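Argininosuccinate lyase (Chelativorans sp., PDB 6RXA) acts as an EDDS lyase, a carbon-nitrogen lyase of the aspartase/fumarase superfamily, and probably splits argininosuccinate into fumarate and L-arginine. Local coordinates at residues A[51-56]-A[208-213]; A[68-73]-A[492-497]; A[257-262]-A[290-295]. The protein carries 2 engineered substitutions. One frame throughout, in Å; residues are numbered along the deposited sequence.

Contact 1 of 3, residues A[51-56]-A[208-213]; sequences VVMLTE and WPLNRD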
loop_
_atom_site.group_PDB
_atom_site.type_symbol
_atom_site.label_atom_id
_atom_site.label_comp_id
_atom_site.label_asym_id
_atom_site.label_seq_id
_atom_site.Cartn_x
_atom_site.Cartn_y
_atom_site.Cartn_z
ATOM N N VAL A 51 13.721 32.995 -19.828
ATOM C CA VAL A 51 14.151 33.917 -20.877
ATOM C C VAL A 51 14.433 35.308 -20.318
ATOM O O VAL A 51 15.426 35.943 -20.687
ATOM C CB VAL A 51 13.109 33.932 -22.011
ATOM C CG1 VAL A 51 13.311 35.124 -22.914
ATOM C CG2 VAL A 51 13.175 32.631 -22.802
ATOM N N VAL A 52 13.566 35.811 -19.434
ATOM C CA VAL A 52 13.814 37.100 -18.787
ATOM C C VAL A 52 15.136 37.071 -18.023
ATOM O O VAL A 52 15.959 37.989 -18.139
ATOM C CB VAL A 52 12.629 37.483 -17.882
ATOM C CG1 VAL A 52 12.983 38.678 -17.014
ATOM C CG2 VAL A 52 11.401 37.773 -18.725
ATOM N N MET A 53 15.370 36.009 -17.258
ATOM C CA MET A 53 16.633 35.884 -16.534
ATOM C C MET A 53 17.818 35.850 -17.488
ATOM O O MET A 53 18.839 36.497 -17.234
ATOM C CB MET A 53 16.601 34.643 -15.638
ATOM C CG MET A 53 17.886 34.397 -14.847
ATOM S SD MET A 53 19.101 33.444 -15.782
ATOM C CE MET A 53 18.247 31.881 -15.971
ATOM N N LEU A 54 17.719 35.093 -18.584
ATOM C CA LEU A 54 18.827 35.056 -19.530
ATOM C C LEU A 54 19.101 36.440 -20.090
ATOM O O LEU A 54 20.249 36.770 -20.411
ATOM C CB LEU A 54 18.534 34.119 -20.691
ATOM C CG LEU A 54 18.414 32.631 -20.423
ATOM C CD1 LEU A 54 18.127 31.895 -21.716
ATOM C CD2 LEU A 54 19.686 32.097 -19.793
ATOM N N THR A 55 18.053 37.258 -20.224
ATOM C CA THR A 55 18.220 38.618 -20.720
ATOM C C THR A 55 18.945 39.483 -19.693
ATOM O O THR A 55 19.883 40.211 -20.035
ATOM C CB THR A 55 16.856 39.217 -21.044
ATOM O OG1 THR A 55 16.115 38.298 -21.849
ATOM C CG2 THR A 55 17.031 40.520 -21.848
ATOM N N GLU A 56 18.529 39.404 -18.422
ATOM C CA GLU A 56 19.237 40.123 -17.367
ATOM C C GLU A 56 20.712 39.748 -17.346
ATOM O O GLU A 56 21.573 40.591 -17.068
ATOM C CB GLU A 56 18.626 39.817 -15.996
ATOM C CG GLU A 56 17.193 40.274 -15.804
ATOM C CD GLU A 56 16.754 40.255 -14.343
ATOM O OE1 GLU A 56 15.632 40.729 -14.054
ATOM O OE2 GLU A 56 17.526 39.774 -13.482
ATOM N N TRP A 208 26.822 28.117 -18.171
ATOM C CA TRP A 208 26.233 29.418 -18.449
ATOM C C TRP A 208 26.004 30.173 -17.141
ATOM O O TRP A 208 25.595 29.573 -16.144
ATOM C CB TRP A 208 24.911 29.257 -19.204
ATOM C CG TRP A 208 25.098 28.772 -20.600
ATOM C CD1 TRP A 208 24.961 27.492 -21.050
ATOM C CD2 TRP A 208 25.471 29.560 -21.727
ATOM N NE1 TRP A 208 25.232 27.434 -22.395
ATOM C CE2 TRP A 208 25.548 28.691 -22.834
ATOM C CE3 TRP A 208 25.752 30.917 -21.911
ATOM C CZ2 TRP A 208 25.891 29.140 -24.108
ATOM C CZ3 TRP A 208 26.093 31.363 -23.178
ATOM C CH2 TRP A 208 26.156 30.475 -24.261
ATOM N N PRO A 209 26.243 31.490 -17.118
ATOM C CA PRO A 209 26.154 32.231 -15.840
ATOM C C PRO A 209 24.724 32.616 -15.476
ATOM O O PRO A 209 24.306 33.773 -15.535
ATOM C CB PRO A 209 27.053 33.446 -16.104
ATOM C CG PRO A 209 26.918 33.691 -17.563
ATOM C CD PRO A 209 26.791 32.319 -18.207
ATOM N N LEU A 210 23.944 31.625 -15.057
ATOM C CA LEU A 210 22.565 31.889 -14.676
ATOM C C LEU A 210 22.521 32.606 -13.333
ATOM O O LEU A 210 23.438 32.502 -12.509
ATOM C CB LEU A 210 21.797 30.573 -14.563
ATOM C CG LEU A 210 21.927 29.605 -15.748
ATOM C CD1 LEU A 210 20.993 28.412 -15.540
ATOM C CD2 LEU A 210 21.648 30.297 -17.080
ATOM N N ASN A 211 21.433 33.325 -13.106
ATOM C CA ASN A 211 21.100 33.853 -11.786
ATOM C C ASN A 211 19.897 33.056 -11.288
ATOM O O ASN A 211 18.745 33.375 -11.614
ATOM C CB ASN A 211 20.804 35.345 -11.820
ATOM C CG ASN A 211 20.513 35.904 -10.441
ATOM O OD1 ASN A 211 20.308 35.156 -9.484
ATOM N ND2 ASN A 211 20.479 37.227 -10.336
ATOM N N ARG A 212 20.170 32.008 -10.515
ATOM C CA ARG A 212 19.104 31.111 -10.091
ATOM C C ARG A 212 18.113 31.803 -9.172
ATOM O O ARG A 212 16.922 31.460 -9.173
ATOM C CB ARG A 212 19.719 29.897 -9.403
ATOM C CG ARG A 212 20.615 29.051 -10.303
ATOM C CD ARG A 212 20.984 27.721 -9.622
ATOM N NE ARG A 212 19.779 26.988 -9.266
ATOM C CZ ARG A 212 19.686 26.098 -8.280
ATOM N NH1 ARG A 212 20.746 25.783 -7.534
ATOM N NH2 ARG A 212 18.515 25.522 -8.042
ATOM N N ASP A 213 18.572 32.781 -8.394
ATOM C CA ASP A 213 17.675 33.508 -7.507
ATOM C C ASP A 213 16.673 34.354 -8.286
ATOM O O ASP A 213 15.536 34.530 -7.834
ATOM C CB ASP A 213 18.489 34.391 -6.559
ATOM C CG ASP A 213 19.268 33.590 -5.530
ATOM O OD1 ASP A 213 18.726 32.592 -5.021
ATOM O OD2 ASP A 213 20.418 33.966 -5.228
HETATM O O HOH W 1 19.581 38.046 -13.234
#
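M53 reaches from the helical segment 51-56 to the backbone of L210 and N211. Its CB points at the partner segment, and CG, anti to the backbone N (chi1 179°), comes 3.5 Å from N211 O. Bends at chi2 and chi3 then turn the thioether along the chain. SD takes a weak hydrogen bond from N211 N, 3.6 Å long but nearly straight at 167°. The terminal CE meets the leucine, lying 3.9 Å from L210 CD2, with the two side chains crossing at about a right angle. That same methyl, L210 CD2, also touches L54 CD2 at 3.8 Å, but these two leucines lie side by side and point the same way. Thus one branch of L210 is shared by M53 and L54, whereas N211 is met mainly through its backbone. On the outer side, where E56 is exposed, a water bridges the segments, donating to E56 OE2 at 2.7 Å and accepting a weak bond from N211 ND2; E56 OE2 also forms a salt bridge with R214. N211 OD1 accepts a weak bond from D213 N at 3.1 Å, which identifies N211 as the N-cap of helix 212-218, entered through an inverse gamma turn centred on P209.

Contact 2 of 3, residues A[68-73]-A[492-497]; sequences ILSGLA and QIIQTD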
loop_
_atom_site.group_PDB
_atom_site.type_symbol
_atom_site.label_atom_id
_atom_site.label_comp_id
_atom_site.label_asym_id
_atom_site.label_seq_id
_atom_site.Cartn_x
_atom_site.Cartn_y
_atom_site.Cartn_z
ATOM N N ILE A 68 11.525 35.757 -28.884
ATOM C CA ILE A 68 11.124 34.534 -28.200
ATOM C C ILE A 68 9.824 34.747 -27.428
ATOM O O ILE A 68 8.874 33.969 -27.558
ATOM C CB ILE A 68 12.258 34.049 -27.279
ATOM C CG1 ILE A 68 13.461 33.599 -28.114
ATOM C CG2 ILE A 68 11.773 32.905 -26.395
ATOM C CD1 ILE A 68 14.742 33.410 -27.322
ATOM N N LEU A 69 9.767 35.803 -26.608
ATOM C CA LEU A 69 8.614 36.004 -25.734
ATOM C C LEU A 69 7.330 36.209 -26.531
ATOM O O LEU A 69 6.274 35.684 -26.156
ATOM C CB LEU A 69 8.860 37.168 -24.771
ATOM C CG LEU A 69 9.981 36.967 -23.754
ATOM C CD1 LEU A 69 10.358 38.269 -23.081
ATOM C CD2 LEU A 69 9.549 35.946 -22.700
ATOM N N SER A 70 7.389 36.970 -27.629
ATOM C CA SER A 70 6.205 37.102 -28.474
ATOM C C SER A 70 5.821 35.758 -29.088
ATOM O O SER A 70 4.634 35.437 -29.207
ATOM C CB SER A 70 6.444 38.143 -29.565
ATOM O OG SER A 70 6.446 39.446 -29.018
ATOM N N GLY A 71 6.814 34.951 -29.472
ATOM C CA GLY A 71 6.514 33.629 -29.997
ATOM C C GLY A 71 5.862 32.714 -28.980
ATOM O O GLY A 71 4.987 31.911 -29.323
ATOM N N LEU A 72 6.286 32.798 -27.711
ATOM C CA LEU A 72 5.667 31.978 -26.674
ATOM C C LEU A 72 4.165 32.234 -26.599
ATOM O O LEU A 72 3.372 31.295 -26.457
ATOM C CB LEU A 72 6.307 32.237 -25.309
ATOM C CG LEU A 72 7.781 31.891 -25.152
ATOM C CD1 LEU A 72 8.241 32.353 -23.765
ATOM C CD2 LEU A 72 8.031 30.416 -25.336
ATOM N N ALA A 73 3.754 33.500 -26.705
ATOM C CA ALA A 73 2.329 33.809 -26.680
ATOM C C ALA A 73 1.611 33.151 -27.852
ATOM O O ALA A 73 0.503 32.628 -27.697
ATOM C CB ALA A 73 2.139 35.323 -26.704
ATOM N N GLN A 492 7.575 44.787 -20.989
ATOM C CA GLN A 492 8.660 45.760 -21.127
ATOM C C GLN A 492 9.604 45.368 -22.258
ATOM O O GLN A 492 9.950 46.193 -23.113
ATOM C CB GLN A 492 9.437 45.871 -19.809
ATOM C CG GLN A 492 8.741 46.698 -18.756
ATOM C CD GLN A 492 9.253 46.451 -17.347
ATOM O OE1 GLN A 492 10.204 45.682 -17.116
ATOM N NE2 GLN A 492 8.600 47.087 -16.384
ATOM N N ILE A 493 10.027 44.105 -22.277
ATOM C CA ILE A 493 10.971 43.640 -23.284
ATOM C C ILE A 493 10.346 43.691 -24.671
ATOM O O ILE A 493 10.951 44.198 -25.623
ATOM C CB ILE A 493 11.456 42.225 -22.928
ATOM C CG1 ILE A 493 12.386 42.278 -21.713
ATOM C CG2 ILE A 493 12.171 41.594 -24.107
ATOM C CD1 ILE A 493 12.561 40.946 -20.985
ATOM N N ILE A 494 9.127 43.168 -24.811
ATOM C CA ILE A 494 8.493 43.120 -26.129
ATOM C C ILE A 494 8.280 44.529 -26.668
ATOM O O ILE A 494 8.545 44.820 -27.842
ATOM C CB ILE A 494 7.180 42.318 -26.079
ATOM C CG1 ILE A 494 7.467 40.838 -25.833
ATOM C CG2 ILE A 494 6.400 42.508 -27.384
ATOM C CD1 ILE A 494 6.218 40.001 -25.550
ATOM N N GLN A 495 7.766 45.428 -25.825
ATOM C CA GLN A 495 7.421 46.756 -26.313
ATOM C C GLN A 495 8.661 47.600 -26.577
ATOM O O GLN A 495 8.684 48.400 -27.524
ATOM C CB GLN A 495 6.504 47.466 -25.322
ATOM C CG GLN A 495 5.123 46.860 -25.254
ATOM C CD GLN A 495 4.430 46.881 -26.600
ATOM O OE1 GLN A 495 4.357 47.918 -27.257
ATOM N NE2 GLN A 495 3.943 45.728 -27.031
ATOM N N THR A 496 9.684 47.473 -25.727
ATOM C CA THR A 496 10.917 48.214 -25.959
ATOM C C THR A 496 11.563 47.789 -27.272
ATOM O O THR A 496 12.017 48.632 -28.053
ATOM C CB THR A 496 11.881 48.024 -24.787
ATOM O OG1 THR A 496 11.317 48.613 -23.610
ATOM C CG2 THR A 496 13.220 48.681 -25.093
ATOM N N ASP A 497 11.587 46.484 -27.545
ATOM C CA ASP A 497 12.100 46.018 -28.826
ATOM C C ASP A 497 11.261 46.553 -29.979
ATOM O O ASP A 497 11.804 47.009 -30.989
ATOM C CB ASP A 497 12.133 44.492 -28.840
ATOM C CG ASP A 497 12.428 43.941 -30.212
ATOM O OD1 ASP A 497 13.607 43.973 -30.625
ATOM O OD2 ASP A 497 11.472 43.508 -30.887
#
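I494 sets its side chain against S70, with both I494 CG2 and I494 CD1 3.5 Å from S70 OG. The isoleucine reaches this position with CG2 anti to the backbone N and CG1 anti to the carbonyl carbon (chi1 -69°), so that its two branches meet the hydroxyl together. I494 CD1 also lies 4.0 Å from L69 CB. Deeper in, L69 CD1 packs 3.9 Å from I493 CG2, the two side chains crossing at about a right angle; L69 is buried and backed by V51 of helix 35-56. These contacts join helices 62-79 and 451-500, whose local axes pass 9.9 Å apart at 116°, too steep for a long shared ridge. The packing therefore falls off quickly: on the solvent side, exposed A73 has its CB no closer than 6.3 Å to I494 CD1. With an alanine in place of I494, S70 OG and L69 CB would probably lose the I494 methyls packed against them, opening a gap between the helices. No hydrogen bond spans the contact, and S70 OG turns back in a weak bond to A66 O of its own helix. Van der Waals packing and shape, not polar pairing, therefore hold these segments.

Contact 3 of 3, residues A[257-262]-A[290-295]; sequences SEIQLW and MSLERS. Engineered in segment 290-295: M290 (natural residue Asp).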
loop_
_atom_site.group_PDB
_atom_site.type_symbol
_atom_site.label_atom_id
_atom_site.label_comp_id
_atom_site.label_asym_id
_atom_site.label_seq_id
_atom_site.Cartn_x
_atom_site.Cartn_y
_atom_site.Cartn_z
ATOM N N SER A 257 -18.013 8.260 8.357
ATOM C CA SER A 257 -18.507 7.011 8.930
ATOM C C SER A 257 -19.296 7.272 10.209
ATOM O O SER A 257 -20.356 6.669 10.428
ATOM C CB SER A 257 -17.327 6.073 9.177
ATOM O OG SER A 257 -17.740 4.749 9.456
ATOM N N GLU A 258 -18.804 8.177 11.061
ATOM C CA GLU A 258 -19.507 8.515 12.295
ATOM C C GLU A 258 -20.914 9.003 11.994
ATOM O O GLU A 258 -21.889 8.551 12.606
ATOM C CB GLU A 258 -18.746 9.613 13.040
ATOM C CG GLU A 258 -19.214 9.797 14.477
ATOM C CD GLU A 258 -18.345 9.050 15.471
ATOM O OE1 GLU A 258 -17.110 9.263 15.438
ATOM O OE2 GLU A 258 -18.903 8.262 16.290
ATOM N N ILE A 259 -21.027 9.932 11.045
ATOM C CA ILE A 259 -22.321 10.499 10.664
ATOM C C ILE A 259 -23.197 9.433 10.016
ATOM O O ILE A 259 -24.414 9.401 10.224
ATOM C CB ILE A 259 -22.128 11.731 9.759
ATOM C CG1 ILE A 259 -21.431 12.853 10.536
ATOM C CG2 ILE A 259 -23.471 12.193 9.219
ATOM C CD1 ILE A 259 -21.046 14.056 9.685
ATOM N N GLN A 260 -22.604 8.555 9.218
ATOM C CA GLN A 260 -23.372 7.466 8.626
ATOM C C GLN A 260 -23.996 6.581 9.703
ATOM O O GLN A 260 -25.146 6.152 9.567
ATOM C CB GLN A 260 -22.495 6.653 7.682
ATOM C CG GLN A 260 -23.302 5.773 6.750
ATOM C CD GLN A 260 -22.462 5.061 5.718
ATOM O OE1 GLN A 260 -21.227 5.019 5.811
ATOM N NE2 GLN A 260 -23.127 4.452 4.740
ATOM N N LEU A 261 -23.256 6.294 10.780
ATOM C CA LEU A 261 -23.840 5.508 11.863
ATOM C C LEU A 261 -24.915 6.303 12.601
ATOM O O LEU A 261 -26.002 5.781 12.871
ATOM C CB LEU A 261 -22.751 4.990 12.811
ATOM C CG LEU A 261 -21.751 4.008 12.207
ATOM C CD1 LEU A 261 -20.873 3.380 13.316
ATOM C CD2 LEU A 261 -22.444 2.906 11.404
ATOM N N TRP A 262 -24.649 7.575 12.915
ATOM C CA TRP A 262 -25.659 8.403 13.569
ATOM C C TRP A 262 -26.974 8.435 12.795
ATOM O O TRP A 262 -28.059 8.526 13.392
ATOM C CB TRP A 262 -25.180 9.850 13.671
ATOM C CG TRP A 262 -24.090 10.160 14.633
ATOM C CD1 TRP A 262 -23.588 9.371 15.634
ATOM C CD2 TRP A 262 -23.367 11.384 14.680
ATOM N NE1 TRP A 262 -22.583 10.051 16.304
ATOM C CE2 TRP A 262 -22.435 11.290 15.732
ATOM C CE3 TRP A 262 -23.434 12.572 13.938
ATOM C CZ2 TRP A 262 -21.561 12.334 16.049
ATOM C CZ3 TRP A 262 -22.560 13.597 14.244
ATOM C CH2 TRP A 262 -21.633 13.470 15.290
ATOM N N MET A 290 -25.217 8.898 0.176
ATOM C CA MET A 290 -24.317 8.823 -0.965
ATOM C C MET A 290 -23.180 9.831 -0.859
ATOM O O MET A 290 -22.059 9.541 -1.300
ATOM C CB MET A 290 -25.140 9.044 -2.232
ATOM C CG MET A 290 -24.381 8.828 -3.502
ATOM S SD MET A 290 -23.731 7.158 -3.684
ATOM C CE MET A 290 -24.056 6.884 -5.433
ATOM N N SER A 291 -23.437 11.004 -0.275
ATOM C CA SER A 291 -22.381 11.983 -0.071
ATOM C C SER A 291 -21.301 11.418 0.833
ATOM O O SER A 291 -20.102 11.593 0.579
ATOM C CB SER A 291 -22.965 13.258 0.534
ATOM O OG SER A 291 -23.707 12.988 1.717
ATOM N N LEU A 292 -21.714 10.734 1.903
ATOM C CA LEU A 292 -20.753 10.163 2.842
ATOM C C LEU A 292 -19.961 9.033 2.202
ATOM O O LEU A 292 -18.735 8.961 2.359
ATOM C CB LEU A 292 -21.506 9.661 4.076
ATOM C CG LEU A 292 -22.411 10.652 4.813
ATOM C CD1 LEU A 292 -23.088 9.997 6.023
ATOM C CD2 LEU A 292 -21.650 11.909 5.200
ATOM N N GLU A 293 -20.637 8.140 1.476
ATOM C CA GLU A 293 -19.939 6.983 0.928
ATOM C C GLU A 293 -18.976 7.382 -0.178
ATOM O O GLU A 293 -17.866 6.841 -0.257
ATOM C CB GLU A 293 -20.929 5.915 0.476
ATOM C CG GLU A 293 -21.602 5.245 1.683
ATOM C CD GLU A 293 -22.169 3.884 1.393
ATOM O OE1 GLU A 293 -22.391 3.129 2.377
ATOM O OE2 GLU A 293 -22.443 3.584 0.204
ATOM N N ARG A 294 -19.369 8.318 -1.046
ATOM C CA ARG A 294 -18.431 8.760 -2.075
ATOM C C ARG A 294 -17.287 9.577 -1.485
ATOM O O ARG A 294 -16.193 9.605 -2.056
ATOM C CB ARG A 294 -19.161 9.538 -3.168
ATOM C CG ARG A 294 -19.980 8.631 -4.071
ATOM C CD ARG A 294 -20.799 9.435 -5.045
ATOM N NE ARG A 294 -21.425 8.599 -6.066
ATOM C CZ ARG A 294 -20.841 8.245 -7.209
ATOM N NH1 ARG A 294 -19.603 8.634 -7.487
ATOM N NH2 ARG A 294 -21.503 7.492 -8.074
ATOM N N SER A 295 -17.507 10.249 -0.351
ATOM C CA SER A 295 -16.397 10.920 0.319
ATOM C C SER A 295 -15.401 9.902 0.869
ATOM O O SER A 295 -14.182 10.063 0.715
ATOM C CB SER A 295 -16.930 11.849 1.418
ATOM O OG SER A 295 -17.642 12.952 0.853
#
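L292 lays its CD1 methyl over the backbone of Q260, 3.5 Å from Q260 N and 3.6 Å from Q260 CA. The setting is an antiparallel helix pair within the helical lyase fold of the aspartase/fumarase superfamily: the local axes of 257-262 and 290-295 approach to 9.7 Å at 151° between their N-to-C directions. The same L292 CD1 also touches I259 CG2 at 3.9 Å and Q260 CB at 3.8 Å, so one leucine branch touches both I259 and Q260. I259 and L292 cross at about a right angle.

Beside this apolar contact lies a polar one. Q260 sends CG anti to its backbone N (chi1 -164°) and continues extended, which brings its amide to the extended side chain of E293. Q260 NE2 donates to E293 OE1 at 2.8 Å with an angle of 155°. The acceptor lies in the amide plane, but the donor meets the oxygen on its anti side and tilted from the carboxylate plane; the two flat groups stand nearly perpendicular.

The engineered M290, aspartate in the natural sequence, opens segment 290-295. The chain between the segments carries S280, S281, K286 and N288, which bind succinate in this protein, so the contact brackets a ligand-binding loop, and R294, one residue beyond E293, belongs to a fumarate site and makes a cation-pi contact with Y26. Both oxygens of the buried E293 carboxylate are used, OE1 receiving Q260 and OE2 accepting from A322 N of the fourth subunit, while the amide nitrogen, Q260 NE2, has a second acceptor in the backbone O of Q159 of the third subunit.

Contacts 1 and 2 form one continuous patch, with centres 16 Å apart: V51 CG1 lies 3.9 Å from L69 CD2, and V52 CG2 lies 4.1 Å from I493 CD1. Helix 35-56 meets 208-213, helix 62-79 packs on the C-terminal helix 451-500, and the two consecutive helices touch each other. Contact 3 sits on the opposite side of the chain's centre, its nearest atoms about 37 Å from either of the others, although its segments fall in sequence between 68-73 and 492-497. It holds R294 of a fumarate site, and the E293 side chain is about 8 Å from that of K286. At contact 1, the side chain of L210 is about 10 Å from that of S111, another ligand-binding residue, whereas contact 2 lies away from these sites.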